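Local coordinates for decapping and exoribonuclease protein 1 (Kluyveromyces lactis, PDB 4GPS) that removes NAD and methylguanosine caps from the 5' ends of RNAs and degrades RNA in the 5'-3' direction, using a divalent metal cation, at residues 160-163 / 164-167; 68-71 / 72-76; 234-237 / 238-242. One frame throughout, in Å; residues are numbered along the deposited sequence.

Interaction 1 of 3, residues 160-163 / 164-167; sequences LKEA and YQRY
Leu160 and Tyr164 meet one helical turn apart. The amide N of Tyr164 donates to O of Leu160 at 2.8 Å. CB of Tyr164 rests against the same oxygen, 3.6 Å from Leu160 O. Gln165 N repeats the step to Lys161 O at 3.1 Å. Arg166 N bonds to Glu162 O at 3.0 Å. The last bond, Tyr167 N to Ala163 O, is weak and bent to 132°, as the helix comes to its end.

Among the side chains, Glu162 and Gln165 lie side by side and point the same way. Glu162 OE1 stays 4.0 Å from Gln165 NE2. At this distance the two groups are neighbours and not bonded; their carboxylate and amide planes are 72° apart. The Tyr164 ring swings off the helix, its CG anti to the backbone N (chi1 -176°). That places the ring beside Val179 and Leu276, and its OH is hydrogen-bonded to both Asp207 and Asn209. Tyr167 lies on Val89, Leu276 and His266, and Arg166 makes a cation-pi contact with Trp103.

Leu160, Ala163 and Tyr167, with much of Tyr164, thus face inward and form the inner side of an amphipathic helix, the last two turns of helix 156-167, packed on strands of the RAI1-like PD-(D/E)XK nuclease fold.

Interaction 2 of 3, residues 68-71 / 72-76; sequences PHVS and VNYVV
Tyr74 N donates to Ser71 O at 2.9 Å, and the bond is nearly straight at 159°. A second bond lies beside it: Asn73 N reaches Ser71 OG at 3.1 Å. Ser71 can offer this oxygen because OG is swung opposite its own backbone N (chi1 169°), which brings it round to the carbonyl side, where the chain turns. One residue therefore accepts twice, through its backbone and its side chain.

Ser71 to Tyr74 is a type I beta turn, and the serine hydroxyl at its first position adds an ST turn. It lies in the loop between strands 60-63 and 86-95, on the surface of the protein.

Val70 comes over one face of the Tyr74 ring, with its CB above the ring. The modelled approach of its methyl is too short to be trusted in detail. A glycine in place of Tyr74 would probably leave Val70 without the ring face it lies on. Before the turn, His69 ND1 donates to Val70 O at 3.1 Å, and the oxygen lies in the plane of the imidazole. The loop is tied to the rest of the protein at several points. Asp375 of helix 370-393 accepts from Val70 N. Just before that helix, Asn369 ND2 donates to Val72 O and Tyr74 O, and Lys367 bonds to Asn73 OD1.

Interaction 3 of 3, residues 234-237 / 238-242; sequences KICY and TGFAL
Tyr237 and Ala241 stand one helical turn apart. Ala241 N donates to Tyr237 O at 3.0 Å, nearly straight at 167°. The methyl of Ala241 lies loosely by the ring, 4.3 Å from CE2 of Tyr237, and meets it obliquely. The Tyr237 ring is carried outward with its first torsion fully extended from the backbone N (chi1 175°). This lets its OH reach the backbone O of Lys141, to which it is hydrogen-bonded. Tyr143 meets the same ring.

The tightly packed part is at Thr238, which is buried. Its OG1 is hydrogen-bonded to OG of Ser296, and its side chain touches Leu139, Thr140 and Arg331. Next to it, Gly239 N bonds to Ile235 O at 3.2 Å.

The solvent side differs. Cys236 and Phe240 are both exposed. Phe240 N bonds to Cys236 O at 3.2 Å. The two side chains touch mainly at one point, where Cys236 SG comes to 3.4 Å from Phe240 CE2. Cys236 SG is 4.6 Å from the centroid of the Phe240 ring and 62° off its normal, an oblique sulfur-aromatic contact.

The Phe240 side chain also comes within about 4 Å of that of Glu243, a ligand of the divalent metal. Helix 233-246 thus brings Glu243 to the metal site of this PD-(D/E)XK nuclease, and Leu242 packs on Ile294, another metal-binding residue.

Overall arrangement
The three contacts are local and do not touch one another. They follow in series along the chain: interaction 2, then interaction 1, then interaction 3. Interactions 1 and 2 lie on opposite sides of the chain's centre, with centres 37 Å apart. Interactions 1 and 3 have centres 31 Å apart and nearest atoms about 19 Å apart. Interaction 3 lies beside the metal site: Glu243 follows it directly in the chain. Its Phe240 side chain is about 7 Å from that of Glu280, a probable substrate-binding residue. Interaction 1 is farther off, the Leu160 side chain being about 11 Å from that of Glu280. Interaction 2 lies away from the metal- and substrate-binding residues.

Interaction 1 of 3, residues 160-163 / 164-167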
ATOM      1  N   LEU A 160      14.832  -1.964  -3.657  1.00 42.83           N
ATOM      2  CA  LEU A 160      14.668  -1.664  -2.241  1.00 42.54           C
ATOM      3  C   LEU A 160      16.039  -1.675  -1.601  1.00 42.90           C
ATOM      4  O   LEU A 160      16.354  -0.798  -0.802  1.00 40.39           O
ATOM      5  CB  LEU A 160      13.813  -2.736  -1.548  1.00 44.64           C
ATOM      6  CG  LEU A 160      13.394  -2.410  -0.113  1.00 45.14           C
ATOM      7  CD1 LEU A 160      12.557  -1.147  -0.134  1.00 39.74           C
ATOM      8  CD2 LEU A 160      12.600  -3.552   0.499  1.00 41.90           C
ATOM      9  N   LYS A 161      16.855  -2.667  -1.957  1.00 38.99           N
ATOM     10  CA  LYS A 161      18.181  -2.754  -1.387  1.00 39.22           C
ATOM     11  C   LYS A 161      19.115  -1.632  -1.849  1.00 39.85           C
ATOM     12  O   LYS A 161      20.038  -1.265  -1.132  1.00 42.07           O
ATOM     13  CB  LYS A 161      18.790  -4.129  -1.648  1.00 41.18           C
ATOM     14  CG  LYS A 161      18.075  -5.267  -0.941  1.00 41.70           C
ATOM     15  CD  LYS A 161      18.702  -6.579  -1.352  1.00 49.06           C
ATOM     16  CE  LYS A 161      18.134  -7.761  -0.581  1.00 55.94           C
ATOM     17  NZ  LYS A 161      18.717  -9.090  -1.047  1.00 58.22           N
ATOM     18  N   GLU A 162      18.906  -1.087  -3.040  1.00 39.94           N
ATOM     19  CA  GLU A 162      19.744   0.036  -3.467  1.00 44.20           C
ATOM     20  C   GLU A 162      19.240   1.277  -2.703  1.00 45.98           C
ATOM     21  O   GLU A 162      20.019   2.115  -2.269  1.00 49.04           O
ATOM     22  CB  GLU A 162      19.601   0.290  -4.959  1.00 50.07           C
ATOM     23  CG  GLU A 162      20.032  -0.861  -5.836  1.00 63.42           C
ATOM     24  CD  GLU A 162      21.533  -1.043  -5.868  1.00 69.93           C
ATOM     25  OE1 GLU A 162      22.266  -0.020  -5.946  1.00 69.67           O
ATOM     26  OE2 GLU A 162      21.965  -2.214  -5.830  1.00 72.81           O
ATOM     27  N   ALA A 163      17.924   1.392  -2.556  1.00 40.44           N
ATOM     28  CA  ALA A 163      17.351   2.501  -1.833  1.00 40.76           C
ATOM     29  C   ALA A 163      17.839   2.469  -0.373  1.00 39.64           C
ATOM     30  O   ALA A 163      18.120   3.509   0.195  1.00 41.18           O
ATOM     31  CB  ALA A 163      15.823   2.439  -1.895  1.00 38.74           C
ATOM     32  N   TYR A 164      17.963   1.280   0.219  1.00 37.90           N
ATOM     33  CA  TYR A 164      18.425   1.163   1.599  1.00 39.54           C
ATOM     34  C   TYR A 164      19.871   1.614   1.698  1.00 46.01           C
ATOM     35  O   TYR A 164      20.249   2.340   2.606  1.00 47.99           O
ATOM     36  CB  TYR A 164      18.361  -0.274   2.090  1.00 37.71           C
ATOM     37  CG  TYR A 164      18.750  -0.430   3.548  1.00 39.51           C
ATOM     38  CD1 TYR A 164      17.837  -0.122   4.564  1.00 38.42           C
ATOM     39  CD2 TYR A 164      20.024  -0.867   3.913  1.00 39.83           C
ATOM     40  CE1 TYR A 164      18.179  -0.244   5.883  1.00 35.34           C
ATOM     41  CE2 TYR A 164      20.381  -0.989   5.253  1.00 44.01           C
ATOM     42  CZ  TYR A 164      19.446  -0.673   6.232  1.00 40.97           C
ATOM     43  OH  TYR A 164      19.765  -0.786   7.545  1.00 37.25           O
ATOM     44  N   GLN A 165      20.692   1.153   0.769  1.00 48.71           N
ATOM     45  CA  GLN A 165      22.095   1.528   0.767  1.00 49.37           C
ATOM     46  C   GLN A 165      22.253   3.049   0.637  1.00 48.25           C
ATOM     47  O   GLN A 165      23.125   3.629   1.260  1.00 49.57           O
ATOM     48  CB  GLN A 165      22.788   0.800  -0.379  1.00 53.76           C
ATOM     49  CG  GLN A 165      24.092   1.389  -0.858  1.00 64.86           C
ATOM     50  CD  GLN A 165      24.790   0.467  -1.862  1.00 72.90           C
ATOM     51  OE1 GLN A 165      25.164  -0.666  -1.514  1.00 77.13           O
ATOM     52  NE2 GLN A 165      24.956   0.937  -3.112  1.00 65.20           N
ATOM     53  N   ARG A 166      21.399   3.694  -0.155  1.00 45.43           N
ATOM     54  CA  ARG A 166      21.492   5.130  -0.354  1.00 44.69           C
ATOM     55  C   ARG A 166      21.024   5.943   0.820  1.00 45.82           C
ATOM     56  O   ARG A 166      21.421   7.097   0.963  1.00 51.77           O
ATOM     57  CB  ARG A 166      20.633   5.587  -1.516  1.00 47.39           C
ATOM     58  CG  ARG A 166      21.195   5.504  -2.865  1.00 53.80           C
ATOM     59  CD  ARG A 166      20.115   6.056  -3.786  1.00 64.01           C
ATOM     60  NE  ARG A 166      20.423   7.377  -4.326  1.00 60.13           N
ATOM     61  CZ  ARG A 166      21.173   7.581  -5.407  1.00 56.63           C
ATOM     62  NH1 ARG A 166      21.698   6.551  -6.075  1.00 50.47           N
ATOM     63  NH2 ARG A 166      21.387   8.821  -5.825  1.00 62.76           N
ATOM     64  N   TYR A 167      20.141   5.370   1.627  1.00 42.77           N
ATOM     65  CA  TYR A 167      19.568   6.087   2.758  1.00 42.11           C
ATOM     66  C   TYR A 167      20.042   5.626   4.127  1.00 44.19           C
ATOM     67  O   TYR A 167      19.704   6.220   5.132  1.00 47.98           O
ATOM     68  CB  TYR A 167      18.047   5.943   2.704  1.00 43.70           C
ATOM     69  CG  TYR A 167      17.296   6.910   3.588  1.00 45.49           C
ATOM     70  CD1 TYR A 167      17.148   8.239   3.213  1.00 45.01           C
ATOM     71  CD2 TYR A 167      16.761   6.504   4.818  1.00 46.83           C
ATOM     72  CE1 TYR A 167      16.488   9.159   4.038  1.00 49.79           C
ATOM     73  CE2 TYR A 167      16.082   7.420   5.653  1.00 49.41           C
ATOM     74  CZ  TYR A 167      15.956   8.743   5.250  1.00 50.35           C
ATOM     75  OH  TYR A 167      15.291   9.655   6.039  1.00 57.45           O
TER

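Interaction 2 of 3, residues 68-71 / 72-76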
ATOM      1  N   PRO A  68      -4.762  -4.613  21.770  1.00 47.72           N
ATOM      2  CA  PRO A  68      -5.507  -3.424  22.222  1.00 50.99           C
ATOM      3  C   PRO A  68      -6.087  -2.631  21.044  1.00 55.08           C
ATOM      4  O   PRO A  68      -5.341  -2.202  20.155  1.00 54.88           O
ATOM      5  CB  PRO A  68      -4.452  -2.608  22.970  1.00 48.29           C
ATOM      6  CG  PRO A  68      -3.416  -3.661  23.403  1.00 50.18           C
ATOM      7  CD  PRO A  68      -3.353  -4.580  22.201  1.00 47.86           C
ATOM      8  N   HIS A  69      -7.402  -2.431  21.041  1.00 52.81           N
ATOM      9  CA  HIS A  69      -8.015  -1.687  19.971  1.00 51.54           C
ATOM     10  C   HIS A  69      -9.308  -0.998  20.308  1.00 56.08           C
ATOM     11  O   HIS A  69     -10.117  -1.479  21.102  1.00 57.53           O
ATOM     12  CB  HIS A  69      -8.238  -2.576  18.760  1.00 53.20           C
ATOM     13  CG  HIS A  69      -9.183  -3.709  18.991  1.00 51.56           C
ATOM     14  ND1 HIS A  69     -10.549  -3.574  18.856  1.00 50.72           N
ATOM     15  CD2 HIS A  69      -8.959  -5.018  19.267  1.00 53.32           C
ATOM     16  CE1 HIS A  69     -11.127  -4.752  19.030  1.00 50.65           C
ATOM     17  NE2 HIS A  69     -10.184  -5.646  19.279  1.00 53.79           N
ATOM     18  N   VAL A  70      -9.477   0.155  19.676  1.00 56.82           N
ATOM     19  CA  VAL A  70     -10.639   1.002  19.806  1.00 53.22           C
ATOM     20  C   VAL A  70     -11.912   0.239  19.389  1.00 57.88           C
ATOM     21  O   VAL A  70     -11.864  -0.738  18.628  1.00 57.05           O
ATOM     22  CB  VAL A  70     -10.425   2.222  18.912  1.00 56.99           C
ATOM     23  CG1 VAL A  70     -11.701   2.751  18.471  1.00 58.93           C
ATOM     24  CG2 VAL A  70      -9.640   3.284  19.655  1.00 46.46           C
ATOM     25  N   SER A  71     -13.061   0.683  19.885  1.00 56.59           N
ATOM     26  CA  SER A  71     -14.296   0.015  19.535  1.00 51.30           C
ATOM     27  C   SER A  71     -14.473  -0.115  18.023  1.00 53.25           C
ATOM     28  O   SER A  71     -14.154   0.790  17.244  1.00 52.97           O
ATOM     29  CB  SER A  71     -15.491   0.762  20.116  1.00 51.21           C
ATOM     30  OG  SER A  71     -16.686   0.245  19.562  1.00 51.88           O
ATOM     31  N   VAL A  72     -15.010  -1.256  17.629  1.00 52.13           N
ATOM     32  CA  VAL A  72     -15.277  -1.568  16.242  1.00 47.09           C
ATOM     33  C   VAL A  72     -16.232  -0.556  15.606  1.00 49.48           C
ATOM     34  O   VAL A  72     -16.308  -0.443  14.369  1.00 45.83           O
ATOM     35  CB  VAL A  72     -15.843  -3.007  16.172  1.00 48.61           C
ATOM     36  CG1 VAL A  72     -16.750  -3.181  15.007  1.00 49.76           C
ATOM     37  CG2 VAL A  72     -14.687  -4.001  16.084  1.00 46.19           C
ATOM     38  N   ASN A  73     -16.949   0.183  16.455  1.00 51.81           N
ATOM     39  CA  ASN A  73     -17.917   1.197  16.002  1.00 54.16           C
ATOM     40  C   ASN A  73     -17.424   2.625  16.174  1.00 51.60           C
ATOM     41  O   ASN A  73     -18.132   3.586  15.893  1.00 51.59           O
ATOM     42  CB  ASN A  73     -19.242   1.026  16.743  1.00 54.70           C
ATOM     43  CG  ASN A  73     -19.776  -0.381  16.625  1.00 60.24           C
ATOM     44  OD1 ASN A  73     -20.098  -0.853  15.531  1.00 58.94           O
ATOM     45  ND2 ASN A  73     -19.850  -1.072  17.753  1.00 66.94           N
ATOM     46  N   TYR A  74     -16.193   2.742  16.628  1.00 48.17           N
ATOM     47  CA  TYR A  74     -15.562   4.016  16.853  1.00 48.40           C
ATOM     48  C   TYR A  74     -15.545   4.909  15.615  1.00 48.29           C
ATOM     49  O   TYR A  74     -15.105   4.490  14.535  1.00 49.74           O
ATOM     50  CB  TYR A  74     -14.141   3.752  17.303  1.00 51.33           C
ATOM     51  CG  TYR A  74     -13.361   4.985  17.636  1.00 54.43           C
ATOM     52  CD1 TYR A  74     -13.602   5.687  18.810  1.00 63.25           C
ATOM     53  CD2 TYR A  74     -12.376   5.445  16.785  1.00 57.19           C
ATOM     54  CE1 TYR A  74     -12.872   6.833  19.124  1.00 62.45           C
ATOM     55  CE2 TYR A  74     -11.637   6.572  17.081  1.00 62.46           C
ATOM     56  CZ  TYR A  74     -11.893   7.268  18.255  1.00 63.69           C
ATOM     57  OH  TYR A  74     -11.174   8.405  18.533  1.00 63.08           O
ATOM     58  N   VAL A  75     -15.989   6.153  15.772  1.00 47.84           N
ATOM     59  CA  VAL A  75     -16.006   7.102  14.663  1.00 42.81           C
ATOM     60  C   VAL A  75     -15.337   8.396  15.085  1.00 48.41           C
ATOM     61  O   VAL A  75     -15.608   8.906  16.168  1.00 53.88           O
ATOM     62  CB  VAL A  75     -17.449   7.424  14.223  1.00 44.58           C
ATOM     63  CG1 VAL A  75     -17.434   8.427  13.076  1.00 48.01           C
ATOM     64  CG2 VAL A  75     -18.169   6.151  13.808  1.00 39.62           C
ATOM     65  N   VAL A  76     -14.427   8.899  14.252  1.00 49.78           N
ATOM     66  CA  VAL A  76     -13.733  10.179  14.474  1.00 48.19           C
ATOM     67  C   VAL A  76     -13.698  10.780  13.068  1.00 50.26           C
ATOM     68  O   VAL A  76     -13.412  10.078  12.086  1.00 50.07           O
ATOM     69  CB  VAL A  76     -12.280  10.014  15.054  1.00 50.98           C
ATOM     70  CG1 VAL A  76     -11.362   9.343  14.049  1.00 51.59           C
ATOM     71  CG2 VAL A  76     -11.712  11.369  15.445  1.00 42.54           C
TER

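Interaction 3 of 3, residues 234-237 / 238-242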
ATOM      1  N   LYS A 234      -8.855 -10.906 -16.252  1.00 66.00           N
ATOM      2  CA  LYS A 234      -9.646  -9.867 -16.899  1.00 60.60           C
ATOM      3  C   LYS A 234      -9.691  -8.595 -16.059  1.00 60.13           C
ATOM      4  O   LYS A 234      -9.442  -7.507 -16.578  1.00 57.27           O
ATOM      5  CB  LYS A 234     -11.069 -10.368 -17.163  1.00 65.30           C
ATOM      6  CG  LYS A 234     -11.861  -9.524 -18.148  1.00 73.39           C
ATOM      7  CD  LYS A 234     -12.514 -10.382 -19.235  1.00 80.20           C
ATOM      8  CE  LYS A 234     -13.176  -9.510 -20.305  1.00 84.09           C
ATOM      9  NZ  LYS A 234     -14.017 -10.281 -21.264  1.00 84.77           N
ATOM     10  N   ILE A 235      -9.998  -8.735 -14.768  1.00 57.22           N
ATOM     11  CA  ILE A 235     -10.089  -7.591 -13.874  1.00 58.01           C
ATOM     12  C   ILE A 235      -8.742  -6.874 -13.844  1.00 61.18           C
ATOM     13  O   ILE A 235      -8.661  -5.644 -13.948  1.00 60.74           O
ATOM     14  CB  ILE A 235     -10.479  -8.012 -12.422  1.00 57.82           C
ATOM     15  CG1 ILE A 235     -11.985  -8.214 -12.291  1.00 60.15           C
ATOM     16  CG2 ILE A 235     -10.092  -6.917 -11.432  1.00 56.30           C
ATOM     17  CD1 ILE A 235     -12.552  -9.314 -13.110  1.00 66.66           C
ATOM     18  N   CYS A 236      -7.680  -7.655 -13.718  1.00 63.97           N
ATOM     19  CA  CYS A 236      -6.333  -7.099 -13.670  1.00 65.80           C
ATOM     20  C   CYS A 236      -5.977  -6.357 -14.977  1.00 63.36           C
ATOM     21  O   CYS A 236      -5.364  -5.287 -14.947  1.00 65.30           O
ATOM     22  CB  CYS A 236      -5.341  -8.222 -13.347  1.00 68.60           C
ATOM     23  SG  CYS A 236      -3.647  -7.794 -13.554  1.00 79.27           S
ATOM     24  N   TYR A 237      -6.395  -6.899 -16.115  1.00 59.89           N
ATOM     25  CA  TYR A 237      -6.147  -6.260 -17.397  1.00 57.83           C
ATOM     26  C   TYR A 237      -6.903  -4.938 -17.587  1.00 57.68           C
ATOM     27  O   TYR A 237      -6.361  -4.001 -18.168  1.00 56.52           O
ATOM     28  CB  TYR A 237      -6.512  -7.201 -18.543  1.00 58.21           C
ATOM     29  CG  TYR A 237      -6.399  -6.540 -19.894  1.00 59.63           C
ATOM     30  CD1 TYR A 237      -5.200  -6.556 -20.609  1.00 67.28           C
ATOM     31  CD2 TYR A 237      -7.467  -5.829 -20.426  1.00 62.37           C
ATOM     32  CE1 TYR A 237      -5.078  -5.871 -21.820  1.00 69.03           C
ATOM     33  CE2 TYR A 237      -7.357  -5.144 -21.620  1.00 63.47           C
ATOM     34  CZ  TYR A 237      -6.166  -5.166 -22.311  1.00 68.99           C
ATOM     35  OH  TYR A 237      -6.075  -4.468 -23.487  1.00 71.02           O
ATOM     36  N   THR A 238      -8.159  -4.849 -17.139  1.00 57.93           N
ATOM     37  CA  THR A 238      -8.897  -3.587 -17.316  1.00 56.20           C
ATOM     38  C   THR A 238      -8.226  -2.521 -16.447  1.00 54.10           C
ATOM     39  O   THR A 238      -8.329  -1.330 -16.734  1.00 53.46           O
ATOM     40  CB  THR A 238     -10.429  -3.694 -16.949  1.00 58.39           C
ATOM     41  OG1 THR A 238     -10.626  -3.294 -15.591  1.00 61.01           O
ATOM     42  CG2 THR A 238     -10.954  -5.120 -17.146  1.00 53.57           C
ATOM     43  N   GLY A 239      -7.524  -2.972 -15.399  1.00 53.25           N
ATOM     44  CA  GLY A 239      -6.784  -2.079 -14.519  1.00 47.34           C
ATOM     45  C   GLY A 239      -5.600  -1.459 -15.264  1.00 48.75           C
ATOM     46  O   GLY A 239      -5.359  -0.250 -15.153  1.00 46.16           O
ATOM     47  N   PHE A 240      -4.862  -2.274 -16.027  1.00 47.92           N
ATOM     48  CA  PHE A 240      -3.732  -1.770 -16.814  1.00 51.04           C
ATOM     49  C   PHE A 240      -4.241  -0.830 -17.902  1.00 48.94           C
ATOM     50  O   PHE A 240      -3.640   0.221 -18.136  1.00 46.03           O
ATOM     51  CB  PHE A 240      -2.929  -2.909 -17.461  1.00 62.09           C
ATOM     52  CG  PHE A 240      -2.071  -3.664 -16.487  1.00 73.49           C
ATOM     53  CD1 PHE A 240      -1.076  -3.007 -15.766  1.00 78.53           C
ATOM     54  CD2 PHE A 240      -2.292  -5.023 -16.250  1.00 79.56           C
ATOM     55  CE1 PHE A 240      -0.314  -3.689 -14.813  1.00 83.19           C
ATOM     56  CE2 PHE A 240      -1.543  -5.719 -15.303  1.00 81.45           C
ATOM     57  CZ  PHE A 240      -0.551  -5.053 -14.580  1.00 83.07           C
ATOM     58  N   ALA A 241      -5.347  -1.201 -18.553  1.00 44.36           N
ATOM     59  CA  ALA A 241      -5.934  -0.357 -19.582  1.00 45.20           C
ATOM     60  C   ALA A 241      -6.365   0.999 -19.001  1.00 46.95           C
ATOM     61  O   ALA A 241      -6.190   2.034 -19.638  1.00 47.43           O
ATOM     62  CB  ALA A 241      -7.129  -1.055 -20.224  1.00 41.87           C
ATOM     63  N   LEU A 242      -6.923   1.005 -17.794  1.00 49.04           N
ATOM     64  CA  LEU A 242      -7.348   2.275 -17.204  1.00 48.32           C
ATOM     65  C   LEU A 242      -6.122   3.182 -16.974  1.00 48.26           C
ATOM     66  O   LEU A 242      -6.144   4.361 -17.348  1.00 48.03           O
ATOM     67  CB  LEU A 242      -8.127   2.049 -15.893  1.00 42.01           C
ATOM     68  CG  LEU A 242      -8.464   3.338 -15.129  1.00 38.14           C
ATOM     69  CD1 LEU A 242      -9.416   4.220 -15.942  1.00 40.61           C
ATOM     70  CD2 LEU A 242      -9.091   2.987 -13.826  1.00 39.70           C
TER